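Local coordinates for cytoplasmic export protein 1 (PDB 3VWA) that takes part in nuclear tRNA export at the nuclear pore complex, where it may collect tRNAs from export receptors and pass aminoacylated ones to translation, at residues Leu469-Gln473 with Val474-Leu478. Sequence-based numbering, arbitrary orientation.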
loop_
_atom_site.group_PDB
_atom_site.type_symbol
_atom_site.label_atom_id
_atom_site.label_comp_id
_atom_site.label_asym_id
_atom_site.label_seq_id
_atom_site.Cartn_x
_atom_site.Cartn_y
_atom_site.Cartn_z
ATOM N N LEU A 469 13.670 -3.965 43.452
ATOM C CA LEU A 469 14.936 -3.845 44.198
ATOM C C LEU A 469 15.098 -4.935 45.238
ATOM O O LEU A 469 16.185 -5.075 45.798
ATOM C CB LEU A 469 15.052 -2.461 44.848
ATOM C CG LEU A 469 15.429 -1.351 43.880
ATOM C CD1 LEU A 469 15.171 -0.040 44.627
ATOM C CD2 LEU A 469 16.889 -1.419 43.424
ATOM N N LYS A 470 14.035 -5.711 45.472
ATOM C CA LYS A 470 14.138 -6.963 46.207
ATOM C C LYS A 470 14.412 -8.136 45.270
ATOM O O LYS A 470 14.393 -9.271 45.728
ATOM C CB LYS A 470 12.837 -7.348 46.961
ATOM C CG LYS A 470 11.985 -6.212 47.471
ATOM C CD LYS A 470 11.482 -6.407 48.894
ATOM C CE LYS A 470 10.914 -5.064 49.385
ATOM N NZ LYS A 470 11.508 -4.590 50.659
ATOM N N ASP A 471 14.626 -7.908 43.978
ATOM C CA ASP A 471 14.663 -9.064 43.072
ATOM C C ASP A 471 15.923 -9.881 43.414
ATOM O O ASP A 471 16.970 -9.273 43.716
ATOM C CB ASP A 471 14.633 -8.610 41.590
ATOM C CG ASP A 471 14.504 -9.764 40.596
ATOM O OD1 ASP A 471 13.375 -10.040 40.096
ATOM O OD2 ASP A 471 15.530 -10.401 40.266
ATOM N N PRO A 472 15.830 -11.231 43.372
ATOM C CA PRO A 472 17.031 -12.099 43.525
ATOM C C PRO A 472 18.099 -11.844 42.456
ATOM O O PRO A 472 19.290 -11.948 42.735
ATOM C CB PRO A 472 16.492 -13.531 43.370
ATOM C CG PRO A 472 15.072 -13.412 42.873
ATOM C CD PRO A 472 14.588 -12.025 43.286
ATOM N N GLN A 473 17.691 -11.494 41.241
ATOM C CA GLN A 473 18.679 -11.206 40.221
ATOM C C GLN A 473 19.056 -9.735 40.184
ATOM O O GLN A 473 18.247 -8.891 40.545
ATOM C CB GLN A 473 18.170 -11.701 38.889
ATOM C CG GLN A 473 17.702 -13.137 38.991
ATOM C CD GLN A 473 18.848 -14.081 39.210
ATOM O OE1 GLN A 473 19.864 -13.970 38.534
ATOM N NE2 GLN A 473 18.698 -15.024 40.162
ATOM N N VAL A 474 20.291 -9.447 39.759
ATOM C CA VAL A 474 20.837 -8.093 39.729
ATOM C C VAL A 474 20.192 -7.222 38.645
ATOM O O VAL A 474 20.017 -6.015 38.833
ATOM C CB VAL A 474 22.386 -8.108 39.605
ATOM C CG1 VAL A 474 22.990 -6.737 39.266
ATOM C CG2 VAL A 474 23.000 -8.593 40.901
ATOM N N LYS A 475 19.801 -7.813 37.525
ATOM C CA LYS A 475 19.371 -6.995 36.399
ATOM C C LYS A 475 18.125 -6.120 36.693
ATOM O O LYS A 475 18.120 -4.962 36.304
ATOM C CB LYS A 475 19.203 -7.819 35.119
ATOM C CG LYS A 475 19.161 -6.962 33.848
ATOM C CD LYS A 475 19.161 -7.812 32.561
ATOM C CE LYS A 475 19.319 -6.940 31.314
ATOM N NZ LYS A 475 19.493 -7.714 30.045
ATOM N N PRO A 476 17.083 -6.672 37.344
ATOM C CA PRO A 476 15.863 -5.903 37.658
ATOM C C PRO A 476 16.065 -4.840 38.742
ATOM O O PRO A 476 15.369 -3.818 38.748
ATOM C CB PRO A 476 14.868 -6.972 38.110
ATOM C CG PRO A 476 15.409 -8.273 37.460
ATOM C CD PRO A 476 16.894 -8.116 37.610
ATOM N N ARG A 477 17.055 -5.050 39.607
ATOM C CA ARG A 477 17.447 -4.045 40.591
ATOM C C ARG A 477 18.054 -2.857 39.877
ATOM O O ARG A 477 17.638 -1.695 40.089
ATOM C CB ARG A 477 18.383 -4.665 41.642
ATOM C CG ARG A 477 17.896 -6.046 42.091
ATOM C CD ARG A 477 18.177 -6.330 43.551
ATOM N NE ARG A 477 19.594 -6.431 43.805
ATOM C CZ ARG A 477 20.287 -7.571 43.744
ATOM N NH1 ARG A 477 19.676 -8.710 43.457
ATOM N NH2 ARG A 477 21.591 -7.565 43.958
ATOM N N LEU A 478 18.990 -3.131 38.971
ATOM C CA LEU A 478 19.574 -2.087 38.122
ATOM C C LEU A 478 18.528 -1.354 37.288
ATOM O O LEU A 478 18.699 -0.201 36.954
ATOM C CB LEU A 478 20.588 -2.731 37.184
ATOM C CG LEU A 478 21.838 -3.337 37.851
ATOM C CD1 LEU A 478 22.621 -4.100 36.818
ATOM C CD2 LEU A 478 22.729 -2.306 38.525
HETATM O O HOH W 1 21.842 -11.791 39.300
#
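L469 and R477 come to 4.4 Å CA to CA where the chain turns from helix 454-469 into helix 474-487, a helical hairpin in the HEAT-repeat part of the protein. Within the new helix N of L478 bonds to O of V474. D471 shapes the loop through an Asx turn: its OD2 accepts from N of Q473 at 2.6 Å, met on the anti side of the carboxylate, while OD1 forms a salt bridge with R436 of helix 433-446. A short acidic side chain suits this spot because it can serve loop backbone and neighbouring helix together. CG of D471 also lies 3.6 Å from CG of P476; proline, lacking an N-H, is well suited to a helix's first turn. R477 bends at chi2 (-145°) and chi3 (-67°), which turns its long chain back toward the loop carbonyls and brings NH1 to O of D471 at 2.8 Å (N-H...O 151°), with a weaker bond to O of P472. NH2 is held by a salt bridge to D510, so the guanidinium joins loop carbonyls to a charge beyond the hairpin. A leucine here would probably leave D510 without this salt-bridge partner and the carbonyl of D471 without this donor. The branched apolar side chain of L469 packs CD2 4.0 Å from CB of R477, on the aliphatic base of the arginine, and also touches A480 and L481 of helix 474-487. Beside the exposed Q473, one water donates to its OE1 at 3.0 Å and accepts from N of V474 at 2.8 Å.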